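Long-range contacts in dihydropyrimidinase (Brevibacillus agri, PDB 3SFW), which hydrolyses the ring amide of dihydropyrimidines to N-carbamoyl-beta-amino acids, probably with the help of its zinc ions: residues V117-F122 and R451-S456; P318-G323 and M411-N416. All coordinates share one frame; numbering follows the deposited sequence.

Interaction 1 of 2, residues V117-F122 and R451-S456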
# COMPACT_ATOMS: atom_id res chain seq x y z
N VAL A 117 -4.26 -19.57 -41.67
CA VAL A 117 -2.99 -19.95 -42.28
C VAL A 117 -1.98 -20.33 -41.21
O VAL A 117 -0.95 -20.91 -41.51
CB VAL A 117 -2.41 -18.85 -43.18
CG1 VAL A 117 -3.48 -18.39 -44.21
CG2 VAL A 117 -1.92 -17.64 -42.36
N ILE A 118 -2.34 -20.05 -39.95
CA ILE A 118 -1.54 -20.51 -38.81
C ILE A 118 -2.48 -21.00 -37.73
O ILE A 118 -3.72 -20.97 -37.88
CB ILE A 118 -0.61 -19.41 -38.24
CG1 ILE A 118 -1.33 -18.08 -38.17
CG2 ILE A 118 0.58 -19.17 -39.16
CD1 ILE A 118 -1.71 -17.62 -36.90
N ASP A 119 -1.92 -21.55 -36.65
CA ASP A 119 -2.71 -22.31 -35.71
C ASP A 119 -3.52 -21.40 -34.78
O ASP A 119 -3.16 -20.24 -34.57
CB ASP A 119 -1.83 -23.23 -34.88
CG ASP A 119 -1.32 -24.40 -35.70
OD1 ASP A 119 -1.63 -24.42 -36.93
OD2 ASP A 119 -0.61 -25.28 -35.17
N TYR A 120 -4.62 -21.94 -34.23
CA TYR A 120 -5.55 -21.09 -33.46
C TYR A 120 -6.20 -21.90 -32.35
O TYR A 120 -6.58 -23.07 -32.56
CB TYR A 120 -6.65 -20.47 -34.36
CG TYR A 120 -7.42 -21.50 -35.19
CD1 TYR A 120 -6.89 -22.00 -36.40
CD2 TYR A 120 -8.69 -21.96 -34.75
CE1 TYR A 120 -7.56 -23.04 -37.12
CE2 TYR A 120 -9.36 -22.97 -35.45
CZ TYR A 120 -8.81 -23.47 -36.65
OH TYR A 120 -9.50 -24.47 -37.33
N GLY A 121 -6.47 -21.22 -31.24
CA GLY A 121 -7.35 -21.79 -30.26
C GLY A 121 -8.48 -20.83 -30.06
O GLY A 121 -8.51 -19.73 -30.68
N PHE A 122 -9.44 -21.23 -29.21
CA PHE A 122 -10.51 -20.33 -28.82
C PHE A 122 -10.56 -20.16 -27.30
O PHE A 122 -10.45 -21.14 -26.56
CB PHE A 122 -11.89 -20.87 -29.27
CG PHE A 122 -12.03 -21.01 -30.77
CD1 PHE A 122 -11.56 -20.00 -31.65
CD2 PHE A 122 -12.65 -22.14 -31.31
CE1 PHE A 122 -11.60 -20.17 -32.99
CE2 PHE A 122 -12.70 -22.31 -32.71
CZ PHE A 122 -12.21 -21.32 -33.54
N ARG A 451 -4.19 -25.10 -37.99
CA ARG A 451 -4.99 -26.11 -37.25
C ARG A 451 -5.45 -25.59 -35.90
O ARG A 451 -4.79 -24.77 -35.26
CB ARG A 451 -4.19 -27.41 -37.01
CG ARG A 451 -3.72 -28.03 -38.32
CD ARG A 451 -3.68 -29.53 -38.25
NE ARG A 451 -2.56 -29.98 -37.45
CZ ARG A 451 -1.56 -30.73 -37.91
NH1 ARG A 451 -0.57 -31.07 -37.10
NH2 ARG A 451 -1.55 -31.13 -39.18
N TYR A 452 -6.60 -26.11 -35.48
CA TYR A 452 -7.17 -25.77 -34.17
C TYR A 452 -6.31 -26.42 -33.10
O TYR A 452 -5.92 -27.59 -33.25
CB TYR A 452 -8.63 -26.31 -34.06
CG TYR A 452 -9.20 -26.11 -32.66
CD1 TYR A 452 -9.52 -24.83 -32.21
CD2 TYR A 452 -9.46 -27.21 -31.80
CE1 TYR A 452 -10.03 -24.62 -30.92
CE2 TYR A 452 -9.91 -27.00 -30.50
CZ TYR A 452 -10.21 -25.71 -30.08
OH TYR A 452 -10.71 -25.48 -28.83
N VAL A 453 -6.06 -25.70 -32.02
CA VAL A 453 -5.27 -26.24 -30.89
C VAL A 453 -6.16 -26.52 -29.70
O VAL A 453 -6.87 -25.62 -29.23
CB VAL A 453 -4.18 -25.22 -30.46
CG1 VAL A 453 -3.34 -25.80 -29.28
CG2 VAL A 453 -3.28 -24.94 -31.67
N LYS A 454 -6.25 -27.79 -29.30
CA LYS A 454 -7.05 -28.18 -28.11
C LYS A 454 -6.16 -27.99 -26.88
O LYS A 454 -5.07 -28.56 -26.82
CB LYS A 454 -7.50 -29.67 -28.19
CG LYS A 454 -8.76 -29.94 -29.06
CD LYS A 454 -9.20 -31.44 -28.96
CE LYS A 454 -10.74 -31.68 -29.16
NZ LYS A 454 -11.47 -30.75 -30.10
N ARG A 455 -6.55 -27.07 -25.99
CA ARG A 455 -5.65 -26.64 -24.94
C ARG A 455 -5.83 -27.38 -23.65
O ARG A 455 -6.92 -27.92 -23.37
CB ARG A 455 -5.82 -25.12 -24.76
CG ARG A 455 -5.47 -24.42 -26.10
CD ARG A 455 -5.65 -22.87 -26.05
NE ARG A 455 -7.04 -22.50 -25.76
CZ ARG A 455 -7.44 -21.95 -24.62
NH1 ARG A 455 -8.73 -21.62 -24.46
NH2 ARG A 455 -6.53 -21.68 -23.64
N SER A 456 -4.74 -27.52 -22.90
CA SER A 456 -4.78 -28.26 -21.66
C SER A 456 -5.38 -27.44 -20.52
O SER A 456 -5.47 -26.20 -20.61
CB SER A 456 -3.36 -28.78 -21.33
OG SER A 456 -2.50 -27.70 -21.12
O HOH W 1 -8.48 -23.74 -27.95
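The backbone of Tyr120 is held twice: Val453 N donates to Tyr120 O at 2.7 Å, and Tyr120 N to Arg451 O at 3.0 Å. One residue earlier, Arg451 N reaches Asp119 OD1 at 2.9 Å from above the carboxylate plane, while Lys382 and Arg433 form salt bridges to the same carboxylate. At the other end, Arg455 NH1 donates to Phe122 O at 2.8 Å and also bonds Ser148 OG. Water 1 is bound fourfold, accepting from Phe122 N and Arg455 NE and donating to Val453 O and Tyr452 OH, whose further partner is Glu144 O. The result is a single parallel beta bridge by which the C-terminal tail joins strand 119-124 of the amidohydrolase barrel; the backbones of Asp119 and Gly121 bond to strand 86-93. At the bridge itself, Tyr452 CA lies over the Tyr120 ring, 3.8 Å from its centroid, a CH-pi contact. Tyr120 CG sits between its own N and carbonyl carbon (chi1 54°). An alanine here would probably open a gap beneath Tyr452 CA and CB, though the bridge itself uses only backbone. Phe122 CD2 meets Tyr452 CE1 at 3.6 Å, the rings crossing obliquely to complete an aromatic cluster.

Interaction 2 of 2, residues P318-G323 and M411-N416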
# COMPACT_ATOMS: atom_id res chain seq x y z
N PRO A 318 -10.28 -5.02 -35.76
CA PRO A 318 -10.13 -3.93 -36.74
C PRO A 318 -11.47 -3.51 -37.40
O PRO A 318 -12.31 -4.36 -37.73
CB PRO A 318 -9.18 -4.52 -37.78
CG PRO A 318 -9.57 -6.01 -37.77
CD PRO A 318 -9.72 -6.29 -36.28
N PHE A 319 -11.62 -2.20 -37.60
CA PHE A 319 -12.72 -1.67 -38.42
C PHE A 319 -12.12 -0.60 -39.30
O PHE A 319 -11.34 0.25 -38.81
CB PHE A 319 -13.77 -1.04 -37.51
CG PHE A 319 -14.40 -2.00 -36.54
CD1 PHE A 319 -15.43 -2.85 -36.96
CD2 PHE A 319 -13.96 -2.07 -35.21
CE1 PHE A 319 -16.00 -3.79 -36.08
CE2 PHE A 319 -14.56 -2.99 -34.28
CZ PHE A 319 -15.61 -3.81 -34.72
N ASN A 320 -12.48 -0.60 -40.57
CA ASN A 320 -12.05 0.47 -41.45
C ASN A 320 -12.47 1.85 -40.93
O ASN A 320 -13.56 2.03 -40.38
CB ASN A 320 -12.64 0.27 -42.85
CG ASN A 320 -12.06 -0.91 -43.53
OD1 ASN A 320 -10.89 -0.90 -43.91
ND2 ASN A 320 -12.85 -1.99 -43.65
N PHE A 321 -11.63 2.83 -41.18
CA PHE A 321 -11.95 4.20 -40.88
C PHE A 321 -13.12 4.65 -41.75
O PHE A 321 -14.10 5.20 -41.25
CB PHE A 321 -10.75 5.08 -41.20
CG PHE A 321 -10.97 6.54 -40.83
CD1 PHE A 321 -11.41 6.89 -39.57
CD2 PHE A 321 -10.74 7.54 -41.76
CE1 PHE A 321 -11.59 8.22 -39.22
CE2 PHE A 321 -10.89 8.88 -41.40
CZ PHE A 321 -11.32 9.22 -40.14
N SER A 322 -13.02 4.37 -43.04
CA SER A 322 -14.13 4.68 -43.95
C SER A 322 -15.27 3.67 -43.77
O SER A 322 -15.06 2.42 -43.75
CB SER A 322 -13.66 4.70 -45.41
OG SER A 322 -14.76 4.81 -46.29
N GLY A 323 -16.48 4.19 -43.60
CA GLY A 323 -17.64 3.33 -43.51
C GLY A 323 -17.88 2.84 -42.09
O GLY A 323 -18.93 3.14 -41.49
N MET A 411 -2.92 -6.37 -42.80
CA MET A 411 -4.26 -6.40 -42.20
C MET A 411 -5.29 -5.83 -43.19
O MET A 411 -4.96 -4.90 -43.95
CB MET A 411 -4.28 -5.61 -40.89
CG MET A 411 -3.33 -6.21 -39.84
SD MET A 411 -3.17 -5.14 -38.41
CE MET A 411 -2.22 -3.75 -39.16
N ASN A 412 -6.46 -6.47 -43.27
CA ASN A 412 -7.45 -6.01 -44.24
C ASN A 412 -8.21 -4.81 -43.66
O ASN A 412 -9.39 -4.91 -43.33
CB ASN A 412 -8.40 -7.15 -44.65
CG ASN A 412 -9.27 -6.78 -45.85
OD1 ASN A 412 -8.99 -5.80 -46.56
ND2 ASN A 412 -10.40 -7.47 -46.00
N VAL A 413 -7.52 -3.65 -43.57
CA VAL A 413 -8.09 -2.45 -42.95
C VAL A 413 -7.38 -1.25 -43.55
O VAL A 413 -6.23 -1.35 -43.94
CB VAL A 413 -7.84 -2.43 -41.40
CG1 VAL A 413 -8.81 -1.46 -40.69
CG2 VAL A 413 -8.01 -3.82 -40.83
N ASP A 414 -8.09 -0.12 -43.64
CA ASP A 414 -7.58 1.04 -44.41
C ASP A 414 -6.72 2.01 -43.64
O ASP A 414 -6.43 3.10 -44.14
CB ASP A 414 -8.74 1.81 -45.06
CG ASP A 414 -9.73 2.32 -44.04
OD1 ASP A 414 -9.46 2.25 -42.84
OD2 ASP A 414 -10.75 2.95 -44.43
N TYR A 415 -6.29 1.65 -42.43
CA TYR A 415 -5.36 2.52 -41.73
C TYR A 415 -4.55 1.69 -40.78
O TYR A 415 -4.90 0.54 -40.48
CB TYR A 415 -6.08 3.68 -40.96
CG TYR A 415 -6.80 3.26 -39.68
CD1 TYR A 415 -8.03 2.63 -39.73
CD2 TYR A 415 -6.17 3.42 -38.44
CE1 TYR A 415 -8.67 2.19 -38.58
CE2 TYR A 415 -6.81 3.05 -37.27
CZ TYR A 415 -8.07 2.43 -37.35
OH TYR A 415 -8.69 2.02 -36.21
N ASN A 416 -3.46 2.29 -40.31
CA ASN A 416 -2.67 1.66 -39.25
C ASN A 416 -2.48 2.68 -38.15
O ASN A 416 -2.06 3.83 -38.43
CB ASN A 416 -1.34 1.24 -39.84
CG ASN A 416 -0.52 0.37 -38.89
OD1 ASN A 416 -0.18 0.82 -37.79
ND2 ASN A 416 -0.24 -0.86 -39.30
O HOH W 2 -9.79 -0.57 -36.16
O HOH W 3 -11.64 -4.41 -45.24
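Both oxygens of the Asp414 carboxylate take backbone N-H groups from consecutive residues: Phe321 N reaches OD1 at 2.8 Å, on the syn side and slightly out of the carboxylate plane, and Ser322 N reaches OD2 at 3.0 Å through the syn lone pair. Asp414 CG lies between its own backbone N and carbonyl carbon (chi1 59°), and the two bonds together fix the rotation of the carboxylate beyond it. Asn320 returns the grip, its OD1 accepting a weak, bent bond from Asp414 N at 2.9 Å. Its amide stands nearly perpendicular to the carboxylate, the planes 81° apart. On the same amide, ND2 donates to water 3, which in turn donates to Asn412 O, the carbonyl of the residue at the centre of an inverse gamma turn. In the amidohydrolase fold this joins the chain just beyond the zinc ligand Asp315, including the short, weakly bonded helical turn near 321-325, to the loop between strands 393-403 and 422-432. The Tyr415 ring turns its edge to the backbone, CE1 lying 3.3 Å from Phe319 O. Water 2 accepts from Phe319 N and donates to Tyr415 OH, which is also hydrogen-bonded to Lys284 O. Pro318 CB and Val413 CG2 are only 3.3 Å apart, tighter than usual van der Waals contact, and the two side chains cross at about a right angle. Phe321 CB touches Tyr415 CD1 at 3.9 Å, but the phenyl ring leads away to a cation-pi contact with Lys284.

In the fold
The two contacts illustrate how chain segments remote in sequence can be joined by different chemistry in one barrel enzyme. Interaction 1 is largely buried and fastens the C-terminal tail to a barrel strand, chiefly through main-chain pairing and packed aromatic rings. Interaction 2 is only partly buried and joins a loop to a largely irregular segment that runs into a short, weakly bonded helix, with side-chain oxygens receiving backbone N-H groups where no strand pairing is available. Bound water completes the polar network in both. They share neither segment and do not touch, their nearest atoms lying about 11 Å apart, yet each packs against helix 74-83. In sequence, both segments of interaction 2 fall between those of interaction 1.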